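Local coordinates for LPXTG cell wall surface protein (Streptococcus gordonii, PDB 7AVH) that probably holds an adhesive region away from the streptococcal cell wall on a stalk of tandem SHIRT repeats, two of which make up this chain, at residues T30-G35 and E65-A70; L116-Q121 and E149-A154; P84-T89 and G153-F158; E91-T96 and V159-F164. All coordinates share one frame; numbering follows the deposited sequence.

Contact 1. Residues T30-G35 and E65-A70; sequences TDLKDG and ETINGA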
loop_
_atom_site.group_PDB
_atom_site.type_symbol
_atom_site.label_atom_id
_atom_site.label_comp_id
_atom_site.label_asym_id
_atom_site.label_seq_id
_atom_site.Cartn_x
_atom_site.Cartn_y
_atom_site.Cartn_z
ATOM N N THR A 30 -15.273 34.563 -12.163
ATOM C CA THR A 30 -15.019 35.772 -12.970
ATOM C C THR A 30 -15.756 36.988 -12.396
ATOM O O THR A 30 -16.595 36.866 -11.508
ATOM C CB THR A 30 -15.435 35.501 -14.430
ATOM O OG1 THR A 30 -16.835 35.279 -14.560
ATOM C CG2 THR A 30 -14.682 34.336 -15.050
ATOM N N ASP A 31 -15.326 38.155 -12.866
ATOM C CA ASP A 31 -16.056 39.413 -12.583
ATOM C C ASP A 31 -16.031 39.747 -11.075
ATOM O O ASP A 31 -16.984 40.299 -10.577
ATOM C CB ASP A 31 -17.503 39.362 -13.142
ATOM C CG ASP A 31 -17.537 39.009 -14.620
ATOM O OD1 ASP A 31 -16.982 39.795 -15.383
ATOM O OD2 ASP A 31 -18.029 37.922 -14.986
ATOM N N LEU A 32 -14.923 39.492 -10.378
ATOM C CA LEU A 32 -14.737 39.810 -8.961
ATOM C C LEU A 32 -14.255 41.231 -8.803
ATOM O O LEU A 32 -13.319 41.668 -9.459
ATOM C CB LEU A 32 -13.733 38.826 -8.355
ATOM C CG LEU A 32 -14.073 37.329 -8.524
ATOM C CD1 LEU A 32 -13.091 36.488 -7.742
ATOM C CD2 LEU A 32 -15.464 37.013 -8.071
ATOM N N LYS A 33 -14.964 41.930 -7.934
ATOM C CA LYS A 33 -14.628 43.316 -7.681
ATOM C C LYS A 33 -13.266 43.461 -7.003
ATOM O O LYS A 33 -12.894 42.754 -6.014
ATOM C CB LYS A 33 -15.765 43.956 -6.869
ATOM C CG LYS A 33 -15.515 45.393 -6.463
ATOM C CD LYS A 33 -16.665 45.909 -5.749
ATOM C CE LYS A 33 -16.635 47.405 -5.502
ATOM N NZ LYS A 33 -17.821 47.648 -4.670
ATOM N N ASP A 34 -12.544 44.455 -7.458
ATOM C CA ASP A 34 -11.271 44.812 -6.815
ATOM C C ASP A 34 -11.498 45.130 -5.336
ATOM O O ASP A 34 -12.441 45.854 -4.967
ATOM C CB ASP A 34 -10.536 45.904 -7.577
ATOM C CG ASP A 34 -9.055 46.012 -7.261
ATOM O OD1 ASP A 34 -8.477 45.085 -6.719
ATOM O OD2 ASP A 34 -8.476 47.006 -7.596
ATOM N N GLY A 35 -10.632 44.604 -4.468
ATOM C CA GLY A 35 -10.756 44.796 -3.029
ATOM C C GLY A 35 -11.732 43.868 -2.333
ATOM O O GLY A 35 -11.773 43.939 -1.084
ATOM N N GLU A 65 -8.725 35.246 -0.008
ATOM C CA GLU A 65 -7.720 36.265 -0.268
ATOM C C GLU A 65 -8.443 37.512 -0.743
ATOM O O GLU A 65 -9.453 37.420 -1.411
ATOM C CB GLU A 65 -6.752 35.846 -1.359
ATOM C CG GLU A 65 -5.524 36.737 -1.450
ATOM C CD GLU A 65 -4.491 36.020 -2.300
ATOM O OE1 GLU A 65 -4.554 36.216 -3.555
ATOM O OE2 GLU A 65 -3.624 35.344 -1.733
ATOM N N THR A 66 -7.846 38.646 -0.413
ATOM C CA THR A 66 -8.322 39.943 -0.877
ATOM C C THR A 66 -7.853 40.144 -2.310
ATOM O O THR A 66 -6.654 39.993 -2.619
ATOM C CB THR A 66 -7.828 41.047 0.045
ATOM O OG1 THR A 66 -8.325 40.849 1.359
ATOM C CG2 THR A 66 -8.290 42.397 -0.435
ATOM N N ILE A 67 -8.770 40.445 -3.211
ATOM C CA ILE A 67 -8.380 40.817 -4.588
ATOM C C ILE A 67 -7.718 42.210 -4.526
ATOM O O ILE A 67 -8.319 43.189 -3.955
ATOM C CB ILE A 67 -9.634 40.860 -5.495
ATOM C CG1 ILE A 67 -10.331 39.497 -5.627
ATOM C CG2 ILE A 67 -9.279 41.382 -6.880
ATOM C CD1 ILE A 67 -9.454 38.415 -6.247
ATOM N N ASN A 68 -6.490 42.316 -4.960
ATOM C CA ASN A 68 -5.744 43.580 -4.864
ATOM C C ASN A 68 -5.074 43.850 -6.192
ATOM O O ASN A 68 -3.863 43.552 -6.372
ATOM C CB ASN A 68 -4.761 43.605 -3.704
ATOM C CG ASN A 68 -4.275 45.016 -3.458
ATOM O OD1 ASN A 68 -4.817 46.016 -3.976
ATOM N ND2 ASN A 68 -3.226 45.099 -2.662
ATOM N N GLY A 69 -5.890 44.242 -7.176
ATOM C CA GLY A 69 -5.343 44.699 -8.461
ATOM C C GLY A 69 -4.701 43.548 -9.265
ATOM O O GLY A 69 -3.810 43.786 -10.086
ATOM N N ALA A 70 -5.157 42.306 -9.054
ATOM C CA ALA A 70 -4.698 41.161 -9.857
ATOM C C ALA A 70 -5.634 40.003 -9.587
ATOM O O ALA A 70 -6.304 39.873 -8.533
ATOM C CB ALA A 70 -3.266 40.779 -9.544
#
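Two hydrogen bonds join the loop after strand 29-32 to the loop after strand 65-66, at the end where the first of the two SHIRT repeats in this chain begins. In one, the backbone N of G35 gives its proton to I67 O at 2.8 Å, with the donor standing above the carbonyl plane. In the other, D34 swings its carboxylate across the gap, CG anti to the backbone N (chi1 -161°), so that OD1 receives G69 N at 2.8 Å from above the carboxylate plane. Aspartate suits this place, since its short chain delivers an acceptor to a backbone N-H that turns toward it. The same OD1 also lies 3.4 Å from I67 O, but both are acceptors and do not bond. G35 and G69 have positive phi; at G35 (phi 82°) a CB would be jammed against the preceding carbonyl oxygen, a sound reason for glycine.

Van der Waals packing centres on I67, a buried branched chain. Its CB rests 3.8 Å from K33 O, CG2 reaches D34 OD1, and CD1 meets L32 CD1 loosely at 4.4 Å. At the margin, T66 CG2 lies 3.9 Å from G35 O, while the T66 hydroxyl is hydrogen-bonded to Q37.

D31 and L32 both face Y2, a G1 beta bulge in the pairing of strand 29-32 with strand 2-10. I67 and L32 point inward onto that strand and strand 37-38, with I67 touching Y2 and A38 and L32 touching A4 and A38; I67 also touches A72 of strand 72-94.

Contact 2. Residues L116-Q121 and E149-A154; sequences LKDGSQ and ETINGA
Backbone bonds fasten a type II turn, K117 to S120, to the short strand 149-150 and the loop after it. The turn is closed by S120 N to K117 O, and G119 holds its third position with phi 84°, which a residue without CB adopts readily. Beyond the turn, Q121 and T150 form an antiparallel non-hydrogen-bonded pair. The ladder beside it has I151 N reaching S120 O at 2.8 Å, almost along the C=O axis, and G119 N reaching I151 O at 2.8 Å from above the carbonyl plane. This small two-strand sheet belongs to the second SHIRT domain, a member of the ubiquitin clan.

D118 extends the ladder with its side chain. CG is anti to the backbone N (chi1 -151°), which brings OD1 to G153 N at 2.8 Å, above the carboxylate plane. S120 uses the crowded position between its backbone N and carbonyl carbon, and so folds OG back onto a lone pair of K117 O at 2.6 Å; that oxygen is gripped twice. Serine suits the last turn position because its short side chain lets OG accompany S120 N onto K117 O.

I151, buried and beta-branched, packs against the turn: CB and CG2 lie against K117 O, CG1 against S120 O and OG, and CD1 comes 4.2 Å from L116 CD1, the two side chains crossing at about a right angle. Both side chains also touch A122 of strand 121-122. On the face it shares with T150, Q121 bends at chi2, and its amide NE2 meets T150 OG1 at 3.3 Å, tilted from the amide plane.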
loop_
_atom_site.group_PDB
_atom_site.type_symbol
_atom_site.label_atom_id
_atom_site.label_comp_id
_atom_site.label_asym_id
_atom_site.label_seq_id
_atom_site.Cartn_x
_atom_site.Cartn_y
_atom_site.Cartn_z
ATOM N N LEU A 116 2.157 -6.581 0.848
ATOM C CA LEU A 116 2.035 -7.157 -0.504
ATOM C C LEU A 116 0.788 -6.585 -1.181
ATOM O O LEU A 116 -0.302 -6.605 -0.632
ATOM C CB LEU A 116 1.952 -8.677 -0.419
ATOM C CG LEU A 116 3.080 -9.405 0.333
ATOM C CD1 LEU A 116 2.912 -10.896 0.257
ATOM C CD2 LEU A 116 4.417 -8.974 -0.178
ATOM N N LYS A 117 0.952 -6.133 -2.400
ATOM C CA LYS A 117 -0.167 -5.584 -3.176
ATOM C C LYS A 117 -1.141 -6.656 -3.617
ATOM O O LYS A 117 -0.751 -7.778 -4.020
ATOM C CB LYS A 117 0.353 -4.812 -4.374
ATOM C CG LYS A 117 1.041 -3.537 -3.910
ATOM C CD LYS A 117 1.344 -2.571 -5.019
ATOM C CE LYS A 117 2.219 -1.429 -4.558
ATOM N NZ LYS A 117 2.557 -0.665 -5.781
ATOM N N ASP A 118 -2.404 -6.325 -3.541
ATOM C CA ASP A 118 -3.460 -7.181 -4.120
ATOM C C ASP A 118 -3.149 -7.434 -5.612
ATOM O O ASP A 118 -2.749 -6.482 -6.361
ATOM C CB ASP A 118 -4.864 -6.592 -3.950
ATOM C CG ASP A 118 -5.987 -7.643 -3.872
ATOM O OD1 ASP A 118 -5.688 -8.825 -3.971
ATOM O OD2 ASP A 118 -7.177 -7.271 -3.666
ATOM N N GLY A 119 -3.305 -8.695 -6.010
ATOM C CA GLY A 119 -3.036 -9.199 -7.371
ATOM C C GLY A 119 -1.572 -9.547 -7.603
ATOM O O GLY A 119 -1.284 -10.060 -8.707
ATOM N N SER A 120 -0.654 -9.244 -6.672
ATOM C CA SER A 120 0.776 -9.544 -6.828
ATOM C C SER A 120 1.044 -11.044 -6.575
ATOM O O SER A 120 0.193 -11.792 -6.052
ATOM C CB SER A 120 1.671 -8.672 -5.937
ATOM O OG SER A 120 1.496 -9.000 -4.549
ATOM N N GLN A 121 2.205 -11.489 -6.993
ATOM C CA GLN A 121 2.663 -12.881 -6.740
ATOM C C GLN A 121 3.484 -12.924 -5.466
ATOM O O GLN A 121 4.450 -12.141 -5.308
ATOM C CB GLN A 121 3.497 -13.395 -7.926
ATOM C CG GLN A 121 3.557 -14.933 -7.981
ATOM C CD GLN A 121 2.268 -15.434 -8.598
ATOM O OE1 GLN A 121 1.983 -16.624 -8.549
ATOM N NE2 GLN A 121 1.445 -14.533 -9.128
ATOM N N GLU A 149 1.918 -18.009 -4.867
ATOM C CA GLU A 149 0.455 -17.888 -4.929
ATOM C C GLU A 149 0.148 -16.430 -5.189
ATOM O O GLU A 149 0.816 -15.541 -4.678
ATOM C CB GLU A 149 -0.192 -18.387 -3.633
ATOM C CG GLU A 149 -1.645 -18.001 -3.460
ATOM C CD GLU A 149 -2.000 -17.806 -1.998
ATOM O OE1 GLU A 149 -1.471 -18.587 -1.166
ATOM O OE2 GLU A 149 -2.779 -16.854 -1.697
ATOM N N THR A 150 -0.902 -16.231 -5.942
ATOM C CA THR A 150 -1.395 -14.886 -6.257
ATOM C C THR A 150 -2.150 -14.387 -5.038
ATOM O O THR A 150 -3.033 -15.110 -4.493
ATOM C CB THR A 150 -2.318 -14.935 -7.474
ATOM O OG1 THR A 150 -1.638 -15.549 -8.555
ATOM C CG2 THR A 150 -2.792 -13.559 -7.896
ATOM N N ILE A 151 -1.871 -13.147 -4.629
ATOM C CA ILE A 151 -2.639 -12.458 -3.575
ATOM C C ILE A 151 -3.970 -12.065 -4.220
ATOM O O ILE A 151 -3.973 -11.255 -5.181
ATOM C CB ILE A 151 -1.857 -11.232 -3.036
ATOM C CG1 ILE A 151 -0.532 -11.635 -2.382
ATOM C CG2 ILE A 151 -2.719 -10.442 -2.080
ATOM C CD1 ILE A 151 -0.637 -12.553 -1.177
ATOM N N ASN A 152 -5.081 -12.634 -3.787
ATOM C CA ASN A 152 -6.396 -12.258 -4.365
ATOM C C ASN A 152 -7.336 -11.922 -3.223
ATOM O O ASN A 152 -8.239 -12.724 -2.926
ATOM C CB ASN A 152 -6.935 -13.353 -5.276
ATOM C CG ASN A 152 -8.266 -12.991 -5.891
ATOM O OD1 ASN A 152 -8.969 -13.870 -6.371
ATOM N ND2 ASN A 152 -8.595 -11.707 -5.911
ATOM N N GLY A 153 -7.086 -10.770 -2.603
ATOM C CA GLY A 153 -7.976 -10.238 -1.582
ATOM C C GLY A 153 -7.898 -10.951 -0.242
ATOM O O GLY A 153 -8.875 -10.950 0.515
ATOM N N ALA A 154 -6.763 -11.597 0.035
ATOM C CA ALA A 154 -6.565 -12.240 1.325
ATOM C C ALA A 154 -5.078 -12.491 1.551
ATOM O O ALA A 154 -4.303 -12.659 0.582
ATOM C CB ALA A 154 -7.347 -13.569 1.439
#

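Contact 3. Residues P84-T89 and G153-F158; sequences PTYKAT and GADAHF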
loop_
_atom_site.group_PDB
_atom_site.type_symbol
_atom_site.label_atom_id
_atom_site.label_comp_id
_atom_site.label_asym_id
_atom_site.label_seq_id
_atom_site.Cartn_x
_atom_site.Cartn_y
_atom_site.Cartn_z
ATOM N N PRO A 84 -5.511 -1.333 0.322
ATOM C CA PRO A 84 -5.180 -2.380 1.285
ATOM C C PRO A 84 -4.164 -3.404 0.770
ATOM O O PRO A 84 -4.251 -3.813 -0.379
ATOM C CB PRO A 84 -6.531 -3.051 1.582
ATOM C CG PRO A 84 -7.443 -1.852 1.435
ATOM C CD PRO A 84 -6.975 -1.200 0.159
ATOM N N THR A 85 -3.175 -3.663 1.597
ATOM C CA THR A 85 -2.148 -4.714 1.310
ATOM C C THR A 85 -2.374 -5.925 2.195
ATOM O O THR A 85 -3.101 -5.893 3.164
ATOM C CB THR A 85 -0.739 -4.151 1.492
ATOM O OG1 THR A 85 -0.616 -3.639 2.818
ATOM C CG2 THR A 85 -0.464 -3.024 0.505
ATOM N N TYR A 86 -1.622 -6.974 1.893
ATOM C CA TYR A 86 -1.787 -8.304 2.533
ATOM C C TYR A 86 -0.411 -8.808 2.952
ATOM O O TYR A 86 0.621 -8.235 2.581
ATOM C CB TYR A 86 -2.530 -9.206 1.572
ATOM C CG TYR A 86 -3.923 -8.714 1.277
ATOM C CD1 TYR A 86 -4.961 -8.947 2.148
ATOM C CD2 TYR A 86 -4.195 -7.918 0.202
ATOM C CE1 TYR A 86 -6.224 -8.450 1.943
ATOM C CE2 TYR A 86 -5.472 -7.339 0.014
ATOM C CZ TYR A 86 -6.496 -7.636 0.872
ATOM O OH TYR A 86 -7.763 -7.096 0.717
ATOM N N LYS A 87 -0.464 -9.941 3.643
ATOM C CA LYS A 87 0.747 -10.618 4.146
ATOM C C LYS A 87 0.861 -11.998 3.504
ATOM O O LYS A 87 -0.093 -12.584 3.066
ATOM C CB LYS A 87 0.670 -10.779 5.678
ATOM C CG LYS A 87 0.620 -9.454 6.405
ATOM C CD LYS A 87 0.713 -9.643 7.924
ATOM C CE LYS A 87 0.596 -8.314 8.643
ATOM N NZ LYS A 87 0.544 -8.468 10.116
ATOM N N ALA A 88 2.089 -12.491 3.562
ATOM C CA ALA A 88 2.358 -13.915 3.306
ATOM C C ALA A 88 3.053 -14.499 4.505
ATOM O O ALA A 88 4.064 -13.991 4.924
ATOM C CB ALA A 88 3.206 -14.078 2.075
ATOM N N THR A 89 2.422 -15.546 5.079
ATOM C CA THR A 89 2.935 -16.187 6.281
ATOM C C THR A 89 3.425 -17.604 5.947
ATOM O O THR A 89 3.139 -18.134 4.877
ATOM C CB THR A 89 1.777 -16.190 7.307
ATOM O OG1 THR A 89 0.663 -16.897 6.764
ATOM C CG2 THR A 89 1.301 -14.748 7.613
ATOM N N GLY A 153 -7.086 -10.770 -2.603
ATOM C CA GLY A 153 -7.976 -10.238 -1.582
ATOM C C GLY A 153 -7.898 -10.951 -0.242
ATOM O O GLY A 153 -8.875 -10.950 0.515
ATOM N N ALA A 154 -6.763 -11.597 0.035
ATOM C CA ALA A 154 -6.565 -12.240 1.325
ATOM C C ALA A 154 -5.078 -12.491 1.551
ATOM O O ALA A 154 -4.303 -12.659 0.582
ATOM C CB ALA A 154 -7.347 -13.569 1.439
ATOM N N ASP A 155 -4.697 -12.622 2.796
ATOM C CA ASP A 155 -3.332 -13.042 3.127
ATOM C C ASP A 155 -3.070 -14.477 2.570
ATOM O O ASP A 155 -4.028 -15.274 2.455
ATOM C CB ASP A 155 -3.218 -13.111 4.647
ATOM C CG ASP A 155 -3.313 -11.751 5.360
ATOM O OD1 ASP A 155 -2.979 -10.720 4.704
ATOM O OD2 ASP A 155 -3.695 -11.757 6.595
ATOM N N ALA A 156 -1.821 -14.689 2.164
ATOM C CA ALA A 156 -1.371 -16.018 1.739
ATOM C C ALA A 156 -0.656 -16.730 2.866
ATOM O O ALA A 156 -0.131 -16.103 3.811
ATOM C CB ALA A 156 -0.446 -15.891 0.545
ATOM N N HIS A 157 -0.589 -18.066 2.713
ATOM C CA HIS A 157 0.042 -18.907 3.727
ATOM C C HIS A 157 0.747 -20.078 3.024
ATOM O O HIS A 157 0.136 -20.697 2.171
ATOM C CB HIS A 157 -1.018 -19.426 4.713
ATOM C CG HIS A 157 -0.455 -20.179 5.871
ATOM N ND1 HIS A 157 0.284 -19.554 6.843
ATOM C CD2 HIS A 157 -0.555 -21.526 6.226
ATOM C CE1 HIS A 157 0.635 -20.479 7.778
ATOM N NE2 HIS A 157 0.084 -21.669 7.412
ATOM N N PHE A 158 1.991 -20.279 3.427
ATOM C CA PHE A 158 2.810 -21.356 2.818
ATOM C C PHE A 158 3.207 -22.334 3.922
ATOM O O PHE A 158 3.683 -21.938 4.977
ATOM C CB PHE A 158 4.075 -20.732 2.238
ATOM C CG PHE A 158 3.774 -19.819 1.074
ATOM C CD1 PHE A 158 3.507 -20.336 -0.165
ATOM C CD2 PHE A 158 3.780 -18.431 1.227
ATOM C CE1 PHE A 158 3.301 -19.536 -1.279
ATOM C CE2 PHE A 158 3.523 -17.635 0.129
ATOM C CZ PHE A 158 3.282 -18.180 -1.099
#
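Y86 lays one face of its ring over the backbone of G153 and A154, with A154 N 3.7 Å above the ring plane and offset toward the rim. CE1 and CZ sit against the backbone of G153, a glycine in keeping with its positive phi. D155 approaches the same ring at its edge through OD1, its carboxylate plane turned 71° from the ring. The same OD1 accepts from K87 N at 2.8 Å, above the carboxylate plane, so an aspartate takes the place of a backbone carbonyl at the start of the ladder. K87 runs alongside D155, pointing the same way, but NZ stays apart from the carboxylate.

From here the strands pair in parallel: A156 N binds K87 O, T89 N binds A156 O, and F158 N binds T89 O at 2.8 Å. The first and last strands of the domain lie side by side in this way, as in the beta-grasp fold of ubiquitin-like proteins. A88 and A156 share one face of the sheet with CB atoms 4.4 Å apart, and A88 CB meets the edge of F158 at CE2, 4.1 Å away.

On the other face T89 and H157 cross at about a right angle. T89 places OG1 between its backbone N and carbonyl carbon (chi1 59°), which carries it to the imidazole edge, 2.7 Å from H157 ND1. The other ring nitrogen, NE2, is hydrogen-bonded to E91.

Contact 4. Residues E91-T96 and V159-F164; sequences EFVSGT and VGTWEF
W162 leaves its strand with CG anti to the carbonyl carbon (chi1 -66°), CB passing 4.1 Å from V93 O. Further out, CD1 comes 3.9 Å from F92 CG. NE1 then stands 3.2 Å above the plane of the F92 ring, over its centre, so that the N-H edge of the indole meets the phenyl face. The planes are 72° apart, a T-shaped (edge-to-face) stack in which a polar N-H faces a pi cloud. Beyond it, W162 CE2 and CZ2 come near F92 CE2 and CZ, at about 4.0 Å. Glycine suits position 160, which pairs with F92, because a CB there would fall a tight 3.3 Å from F92 CD1.

Beneath the rings the strands run in parallel, with straight bonds alternating from one to the other: G160 N to E91 O at 2.7 Å, V93 N to G160 O, W162 N to V93 O, and G95 N to W162 O. A CB on G95 would clash with T161 CG2. Where regular pairing stops, the T96 hydroxyl substitutes for a carbonyl and receives F164 N at 2.9 Å, while S94 OG, itself hydrogen-bonded to K99 O, accepts T96 N in an ST turn. On the opposite face V93 CG2 packs against V159 CG1 at 3.9 Å.

Strand 137-144 flanks V159-F164, W162 meeting F141 and W139 there, while helix 103-106 packs on F92 and W162 through V105.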
loop_
_atom_site.group_PDB
_atom_site.type_symbol
_atom_site.label_atom_id
_atom_site.label_comp_id
_atom_site.label_asym_id
_atom_site.label_seq_id
_atom_site.Cartn_x
_atom_site.Cartn_y
_atom_site.Cartn_z
ATOM N N GLU A 91 4.486 -21.611 7.745
ATOM C CA GLU A 91 4.341 -22.638 8.783
ATOM C C GLU A 91 5.250 -23.822 8.418
ATOM O O GLU A 91 5.449 -24.045 7.252
ATOM C CB GLU A 91 2.909 -23.135 8.842
ATOM C CG GLU A 91 2.532 -24.334 9.638
ATOM C CD GLU A 91 1.096 -24.762 9.568
ATOM O OE1 GLU A 91 0.230 -24.178 8.765
ATOM O OE2 GLU A 91 0.817 -25.690 10.401
ATOM N N PHE A 92 5.758 -24.472 9.432
ATOM C CA PHE A 92 6.502 -25.743 9.211
ATOM C C PHE A 92 5.752 -26.902 9.832
ATOM O O PHE A 92 5.140 -26.815 10.880
ATOM C CB PHE A 92 7.848 -25.645 9.894
ATOM C CG PHE A 92 8.860 -24.719 9.292
ATOM C CD1 PHE A 92 8.819 -24.313 7.979
ATOM C CD2 PHE A 92 9.960 -24.349 10.052
ATOM C CE1 PHE A 92 9.848 -23.539 7.407
ATOM C CE2 PHE A 92 10.990 -23.581 9.498
ATOM C CZ PHE A 92 10.959 -23.186 8.171
ATOM N N VAL A 93 5.896 -28.022 9.124
ATOM C CA VAL A 93 5.327 -29.315 9.585
ATOM C C VAL A 93 6.406 -30.402 9.372
ATOM O O VAL A 93 7.258 -30.280 8.497
ATOM C CB VAL A 93 4.054 -29.685 8.783
ATOM C CG1 VAL A 93 2.907 -28.737 9.033
ATOM C CG2 VAL A 93 4.291 -29.883 7.304
ATOM N N SER A 94 6.246 -31.429 10.175
ATOM C CA SER A 94 7.008 -32.686 9.962
ATOM C C SER A 94 6.352 -33.547 8.878
ATOM O O SER A 94 5.093 -33.774 8.946
ATOM C CB SER A 94 7.075 -33.453 11.240
ATOM O OG SER A 94 7.596 -34.783 10.927
ATOM N N GLY A 95 7.147 -34.010 7.926
ATOM C CA GLY A 95 6.717 -34.985 6.909
ATOM C C GLY A 95 7.079 -36.411 7.295
ATOM O O GLY A 95 6.956 -37.291 6.461
ATOM N N THR A 96 7.471 -36.621 8.529
ATOM C CA THR A 96 7.936 -37.951 8.983
ATOM C C THR A 96 6.960 -38.433 10.034
ATOM O O THR A 96 6.960 -37.926 11.143
ATOM C CB THR A 96 9.387 -37.923 9.484
ATOM O OG1 THR A 96 10.204 -37.494 8.384
ATOM C CG2 THR A 96 9.797 -39.304 9.983
ATOM N N VAL A 159 3.101 -23.612 3.569
ATOM C CA VAL A 159 3.386 -24.738 4.516
ATOM C C VAL A 159 4.660 -25.465 4.055
ATOM O O VAL A 159 4.660 -25.979 2.932
ATOM C CB VAL A 159 2.213 -25.731 4.619
ATOM C CG1 VAL A 159 2.568 -26.850 5.604
ATOM C CG2 VAL A 159 0.950 -24.996 5.014
ATOM N N GLY A 160 5.689 -25.418 4.896
ATOM C CA GLY A 160 6.986 -26.049 4.561
ATOM C C GLY A 160 7.184 -27.345 5.335
ATOM O O GLY A 160 6.952 -27.386 6.529
ATOM N N THR A 161 7.547 -28.384 4.572
ATOM C CA THR A 161 7.712 -29.721 5.169
ATOM C C THR A 161 9.192 -30.040 5.406
ATOM O O THR A 161 10.006 -29.797 4.504
ATOM C CB THR A 161 7.094 -30.749 4.234
ATOM O OG1 THR A 161 5.696 -30.507 4.154
ATOM C CG2 THR A 161 7.306 -32.146 4.748
ATOM N N TRP A 162 9.492 -30.508 6.597
ATOM C CA TRP A 162 10.844 -31.039 6.948
ATOM C C TRP A 162 10.727 -32.556 7.152
ATOM O O TRP A 162 9.709 -33.015 7.699
ATOM C CB TRP A 162 11.355 -30.430 8.232
ATOM C CG TRP A 162 11.619 -28.940 8.137
ATOM C CD1 TRP A 162 10.698 -27.914 8.049
ATOM C CD2 TRP A 162 12.920 -28.338 8.110
ATOM N NE1 TRP A 162 11.376 -26.722 8.039
ATOM C CE2 TRP A 162 12.730 -26.908 8.057
ATOM C CE3 TRP A 162 14.231 -28.806 8.231
ATOM C CZ2 TRP A 162 13.786 -26.038 8.068
ATOM C CZ3 TRP A 162 15.284 -27.937 8.209
ATOM C CH2 TRP A 162 15.062 -26.544 8.148
ATOM N N GLU A 163 11.759 -33.298 6.739
ATOM C CA GLU A 163 11.801 -34.759 6.948
ATOM C C GLU A 163 12.980 -35.122 7.826
ATOM O O GLU A 163 14.015 -34.502 7.782
ATOM C CB GLU A 163 11.841 -35.471 5.593
ATOM C CG GLU A 163 10.563 -35.431 4.806
ATOM C CD GLU A 163 10.843 -35.782 3.325
ATOM O OE1 GLU A 163 11.927 -35.383 2.759
ATOM O OE2 GLU A 163 10.002 -36.444 2.723
ATOM N N PHE A 164 12.772 -36.222 8.562
ATOM C CA PHE A 164 13.730 -36.706 9.562
ATOM C C PHE A 164 14.383 -37.999 9.133
ATOM O O PHE A 164 13.674 -38.909 8.661
ATOM C CB PHE A 164 12.993 -37.011 10.877
ATOM C CG PHE A 164 13.849 -37.462 12.015
ATOM C CD1 PHE A 164 14.755 -36.678 12.664
ATOM C CD2 PHE A 164 13.728 -38.772 12.408
ATOM C CE1 PHE A 164 15.501 -37.148 13.722
ATOM C CE2 PHE A 164 14.484 -39.262 13.462
ATOM C CZ PHE A 164 15.383 -38.468 14.103
#

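Contact 1 closes its loop within the first of this chain's two SHIRT repeats, before any other contact begins. Strand 72-94 then leads from that repeat into the second, opening contact 3 at residues 84-89 and contact 4 at 91-96. Contact 2 opens later and closes first, at 149-154, nesting in the loop of contact 4, and shares G153 and A154 with contact 3. Contacts 3 and 4 cross, being consecutive lengths of one parallel pairing, strand 72-94 with 156-166, joined where H157 and F158 meet E91. Contact 2 ties the turn after strand 113-117 to strand 149-150 and the loop that leads into strand 156-166. Contact 1, centred about 75 Å from contact 4, touches none of them.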